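Hypothetical protein PH1570 (Pyrococcus horikoshii, PDB 2HQ4) is of unknown function but belongs to the Ph1570 family and folds as a single chain in which helices pack on an antiparallel beta-sheet. Local coordinates at residues M10-E13 against E17-E20; F28-K33 against L44-E49. All coordinates share one frame; numbering follows the deposited sequence.

Interaction 1. Residues M10-E13 against E17-E20; sequences MQCE and EVFE
M10 and V18 pair through both of their backbone polar groups, forming an antiparallel hydrogen-bonded pair. M10 N donates to V18 O at 2.8 Å, the donor lying in the carbonyl plane. V18 N returns a bond to M10 O at 3.0 Å. This second bond is nearly straight, its N-H...O angle 167°. M10 O also has a weaker CA-H...O contact, 3.4 Å from E17 CA. The next pair, Q11 with E17, is non-hydrogen-bonded, and there the side chains meet. Q11 OE1 rests 3.5 Å from E17 CG, touching the methylene of the glutamate and not its carboxylate, while the amide and carboxylate planes are only 18° apart. A bend at chi2 turns the Q11 amide forward along its own strand, where NE2 donates to E13 O at 2.9 Å, a single bond that probably holds the amide in this rotation. C12 SG makes an apolar contact with V18 CG2 at 4.1 Å, while the sulfur is itself disulfide-bonded to C65. E13 OE2 is bonded to Y55 OH, and F19 O accepts from W70 NE1. The two short strands, their axes 137° apart, form a beta hairpin at one margin of the sheet. E17 shares backbone bonds with K24 of strand 22-25. On the face that carries M10 and V18, helix 61-70 lies over both (F69 touches each, W70 touches V18), and helix 40-55 adjoins V18.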
loop_
_atom_site.group_PDB
_atom_site.type_symbol
_atom_site.label_atom_id
_atom_site.label_comp_id
_atom_site.label_asym_id
_atom_site.label_seq_id
_atom_site.Cartn_x
_atom_site.Cartn_y
_atom_site.Cartn_z
ATOM N N MET A 10 3.490 16.916 -0.214
ATOM C CA MET A 10 2.613 17.898 -0.799
ATOM C C MET A 10 1.247 17.777 -0.090
ATOM O O MET A 10 0.696 16.677 0.029
ATOM C CB MET A 10 2.445 17.574 -2.278
ATOM C CG MET A 10 1.399 18.424 -2.992
ATOM S SD MET A 10 1.953 20.149 -3.079
ATOM C CE MET A 10 3.529 19.963 -3.959
ATOM N N GLN A 11 0.702 18.902 0.354
ATOM C CA GLN A 11 -0.609 18.888 0.982
ATOM C C GLN A 11 -1.674 18.736 -0.112
ATOM O O GLN A 11 -1.742 19.564 -1.041
ATOM C CB GLN A 11 -0.811 20.166 1.810
ATOM C CG GLN A 11 -1.969 20.086 2.820
ATOM C CD GLN A 11 -1.577 19.336 4.089
ATOM O OE1 GLN A 11 -0.408 19.368 4.517
ATOM N NE2 GLN A 11 -2.543 18.652 4.698
ATOM N N CYS A 12 -2.492 17.681 -0.024
ATOM C CA CYS A 12 -3.542 17.376 -1.038
ATOM C C CYS A 12 -4.996 17.406 -0.528
ATOM O O CYS A 12 -5.914 17.289 -1.295
ATOM C CB CYS A 12 -3.254 16.043 -1.712
ATOM S SG CYS A 12 -1.897 16.233 -3.005
ATOM N N GLU A 13 -5.158 17.525 0.770
ATOM C CA GLU A 13 -6.442 17.849 1.402
ATOM C C GLU A 13 -6.111 18.448 2.746
ATOM O O GLU A 13 -4.927 18.580 3.073
ATOM C CB GLU A 13 -7.340 16.600 1.524
ATOM C CG GLU A 13 -8.602 16.657 0.636
ATOM C CD GLU A 13 -9.705 17.559 1.225
ATOM O OE1 GLU A 13 -9.468 18.185 2.294
ATOM O OE2 GLU A 13 -10.776 17.673 0.609
ATOM N N GLU A 17 -1.319 14.514 3.411
ATOM C CA GLU A 17 -0.023 14.826 2.805
ATOM C C GLU A 17 0.440 13.609 2.040
ATOM O O GLU A 17 0.390 12.495 2.543
ATOM C CB GLU A 17 1.058 15.117 3.847
ATOM C CG GLU A 17 0.727 16.109 4.908
ATOM C CD GLU A 17 1.802 16.111 5.987
ATOM O OE1 GLU A 17 1.749 15.279 6.955
ATOM O OE2 GLU A 17 2.729 16.917 5.808
ATOM N N VAL A 18 0.960 13.847 0.844
ATOM C CA VAL A 18 1.448 12.800 -0.019
ATOM C C VAL A 18 2.984 12.974 -0.119
ATOM O O VAL A 18 3.484 14.094 -0.185
ATOM C CB VAL A 18 0.780 12.926 -1.376
ATOM C CG1 VAL A 18 1.352 11.931 -2.338
ATOM C CG2 VAL A 18 -0.751 12.673 -1.241
ATOM N N PHE A 19 3.713 11.863 -0.120
ATOM C CA PHE A 19 5.182 11.872 -0.036
ATOM C C PHE A 19 5.717 11.066 -1.198
ATOM O O PHE A 19 4.923 10.496 -1.972
ATOM C CB PHE A 19 5.603 11.292 1.326
ATOM C CG PHE A 19 5.155 12.114 2.472
ATOM C CD1 PHE A 19 3.945 11.869 3.105
ATOM C CD2 PHE A 19 5.931 13.184 2.908
ATOM C CE1 PHE A 19 3.549 12.629 4.158
ATOM C CE2 PHE A 19 5.525 13.976 3.951
ATOM C CZ PHE A 19 4.323 13.697 4.594
ATOM N N GLU A 20 7.050 10.953 -1.355
ATOM C CA GLU A 20 7.570 10.279 -2.554
ATOM C C GLU A 20 7.089 8.823 -2.631
ATOM O O GLU A 20 6.799 8.266 -3.727
ATOM C CB GLU A 20 9.115 10.224 -2.534
ATOM C CG GLU A 20 9.849 11.418 -2.964
ATOM C CD GLU A 20 9.386 11.968 -4.298
ATOM O OE1 GLU A 20 9.432 11.273 -5.334
ATOM O OE2 GLU A 20 9.008 13.139 -4.283
#

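Interaction 2. Residues F28-K33 against L44-E49; sequences FNVEVK and LAMIYE
M46 reaches from its helix with its terminal methyl, CE, which meets the V32 branch CG1 at 3.9 Å and, more loosely, V30 CG1 at 4.4 Å. The M46 and V32 side chains cross at a slant, with that methyl in contact. The contact between the segments is therefore made by one long side chain against two valines, and its 94 Å² of buried surface is correspondingly small. The backbones stay well apart: the nearest CA atoms, those of V30 and M46, are 9.6 Å from each other, so the thioether chain spans most of the gap between strand and helix. Its shape explains the reach. CG is anti to the carbonyl carbon and chi2 is extended (169°), carrying the sulfur out from the helix, and the bend at chi3 (71°) then turns CE to the valine methyls. V30 and V32 stand two residues apart on the strand, and both point their side chains toward the helix, as alternation along an extended chain requires, whereas E31 between them points away. In V32, CG1 sits between the backbone N and the carbonyl carbon (chi1 56°), and this is the branch presented to the methionine. All three touching residues are buried, and the interaction is wholly apolar. Further side chains complete the same core: F23 of strand 22-25 touches V30, V32 and M46, and I154 of helix 150-155 touches V32 and M46. Strand 30-36, between strands 22-25 and 141-145 in the sheet, is thus packed on this face by helix 40-55 together with helix 150-155.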
loop_
_atom_site.group_PDB
_atom_site.type_symbol
_atom_site.label_atom_id
_atom_site.label_comp_id
_atom_site.label_asym_id
_atom_site.label_seq_id
_atom_site.Cartn_x
_atom_site.Cartn_y
_atom_site.Cartn_z
ATOM N N PHE A 28 -8.547 10.387 8.348
ATOM C CA PHE A 28 -8.914 8.975 8.380
ATOM C C PHE A 28 -7.927 8.111 9.153
ATOM O O PHE A 28 -8.191 6.942 9.337
ATOM C CB PHE A 28 -9.167 8.451 6.959
ATOM C CG PHE A 28 -10.303 9.143 6.261
ATOM C CD1 PHE A 28 -11.641 8.935 6.686
ATOM C CD2 PHE A 28 -10.068 10.015 5.194
ATOM C CE1 PHE A 28 -12.725 9.621 6.064
ATOM C CE2 PHE A 28 -11.126 10.659 4.552
ATOM C CZ PHE A 28 -12.464 10.458 4.992
ATOM N N ASN A 29 -6.841 8.705 9.653
ATOM C CA ASN A 29 -5.783 7.983 10.364
ATOM C C ASN A 29 -5.295 6.785 9.504
ATOM O O ASN A 29 -5.299 5.617 9.971
ATOM C CB ASN A 29 -6.264 7.536 11.773
ATOM C CG ASN A 29 -5.147 6.917 12.615
ATOM O OD1 ASN A 29 -4.014 7.401 12.638
ATOM N ND2 ASN A 29 -5.488 5.851 13.344
ATOM N N VAL A 30 -4.893 7.081 8.248
ATOM C CA VAL A 30 -4.385 6.055 7.312
ATOM C C VAL A 30 -2.989 6.529 6.913
ATOM O O VAL A 30 -2.826 7.646 6.462
ATOM C CB VAL A 30 -5.287 5.887 6.048
ATOM C CG1 VAL A 30 -4.659 4.946 5.006
ATOM C CG2 VAL A 30 -6.706 5.379 6.403
ATOM N N GLU A 31 -1.987 5.682 7.124
ATOM C CA GLU A 31 -0.601 6.016 6.822
ATOM C C GLU A 31 -0.069 4.784 6.154
ATOM O O GLU A 31 -0.242 3.663 6.659
ATOM C CB GLU A 31 0.207 6.263 8.114
ATOM C CG GLU A 31 -0.369 7.398 8.983
ATOM C CD GLU A 31 0.460 7.709 10.197
ATOM O OE1 GLU A 31 1.470 7.016 10.416
ATOM O OE2 GLU A 31 0.080 8.654 10.933
ATOM N N VAL A 32 0.570 4.993 5.010
ATOM C CA VAL A 32 1.144 3.889 4.243
ATOM C C VAL A 32 2.422 4.369 3.528
ATOM O O VAL A 32 2.471 5.507 3.046
ATOM C CB VAL A 32 0.103 3.245 3.255
ATOM C CG1 VAL A 32 -0.513 4.290 2.266
ATOM C CG2 VAL A 32 0.719 1.991 2.497
ATOM N N LYS A 33 3.444 3.522 3.509
ATOM C CA LYS A 33 4.640 3.762 2.692
ATOM C C LYS A 33 4.942 2.455 1.967
ATOM O O LYS A 33 4.547 1.388 2.423
ATOM C CB LYS A 33 5.826 4.164 3.591
ATOM C CG LYS A 33 5.746 5.581 4.224
ATOM C CD LYS A 33 6.907 5.932 5.196
ATOM C CE LYS A 33 7.122 4.900 6.303
ATOM N NZ LYS A 33 8.231 5.239 7.335
ATOM N N LEU A 44 -2.703 5.936 -5.059
ATOM C CA LEU A 44 -3.697 6.823 -5.708
ATOM C C LEU A 44 -5.101 6.283 -5.589
ATOM O O LEU A 44 -6.053 7.024 -5.267
ATOM C CB LEU A 44 -3.383 7.001 -7.211
ATOM C CG LEU A 44 -2.160 7.847 -7.484
ATOM C CD1 LEU A 44 -1.819 7.849 -9.020
ATOM C CD2 LEU A 44 -2.492 9.249 -7.017
ATOM N N ALA A 45 -5.252 4.986 -5.830
ATOM C CA ALA A 45 -6.567 4.359 -5.700
ATOM C C ALA A 45 -7.083 4.424 -4.257
ATOM O O ALA A 45 -8.277 4.650 -4.026
ATOM C CB ALA A 45 -6.501 2.909 -6.196
ATOM N N MET A 46 -6.194 4.225 -3.285
ATOM C CA MET A 46 -6.587 4.345 -1.863
ATOM C C MET A 46 -7.082 5.760 -1.529
ATOM O O MET A 46 -8.041 5.912 -0.768
ATOM C CB MET A 46 -5.373 3.999 -0.947
ATOM C CG MET A 46 -4.909 2.486 -1.005
ATOM S SD MET A 46 -3.313 2.174 -0.201
ATOM C CE MET A 46 -3.824 2.404 1.523
ATOM N N ILE A 47 -6.411 6.789 -2.059
ATOM C CA ILE A 47 -6.782 8.203 -1.836
ATOM C C ILE A 47 -8.153 8.498 -2.443
ATOM O O ILE A 47 -9.032 9.078 -1.793
ATOM C CB ILE A 47 -5.683 9.169 -2.425
ATOM C CG1 ILE A 47 -4.436 9.128 -1.552
ATOM C CG2 ILE A 47 -6.195 10.614 -2.500
ATOM C CD1 ILE A 47 -3.067 9.646 -2.268
ATOM N N TYR A 48 -8.335 8.083 -3.698
ATOM C CA TYR A 48 -9.622 8.174 -4.367
ATOM C C TYR A 48 -10.744 7.554 -3.534
ATOM O O TYR A 48 -11.812 8.176 -3.313
ATOM C CB TYR A 48 -9.512 7.491 -5.726
ATOM C CG TYR A 48 -10.738 7.598 -6.614
ATOM C CD1 TYR A 48 -10.887 8.658 -7.523
ATOM C CD2 TYR A 48 -11.726 6.610 -6.580
ATOM C CE1 TYR A 48 -12.039 8.737 -8.364
ATOM C CE2 TYR A 48 -12.867 6.692 -7.396
ATOM C CZ TYR A 48 -12.998 7.749 -8.282
ATOM O OH TYR A 48 -14.118 7.776 -9.085
ATOM N N GLU A 49 -10.516 6.327 -3.083
ATOM C CA GLU A 49 -11.519 5.627 -2.304
ATOM C C GLU A 49 -11.808 6.347 -0.975
ATOM O O GLU A 49 -12.969 6.419 -0.575
ATOM C CB GLU A 49 -11.115 4.164 -2.078
ATOM C CG GLU A 49 -12.074 3.411 -1.156
ATOM C CD GLU A 49 -11.785 1.930 -1.069
ATOM O OE1 GLU A 49 -11.089 1.392 -1.964
ATOM O OE2 GLU A 49 -12.282 1.286 -0.109
#

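In the fold
Along the chain the two contacts follow in series, neither nesting nor crossing. Interaction 1 closes first, with three residues between its segments, the last of them already in strand 16-19, closing the N-terminal hairpin of strands 10-13 and 16-19. Strand 22-25 then leads to strand 30-36, and interaction 2 closes a longer loop, with ten residues between its segments, by folding helix 40-55 back against that strand. Their centres lie 11 Å apart on the same side of the chain's centre, and both reach the same sheet. They also touch directly: V18 CG2 of the hairpin is 3.9 Å from I47 CD1 of the helix, so helix 40-55 links the marginal hairpin to strand 30-36.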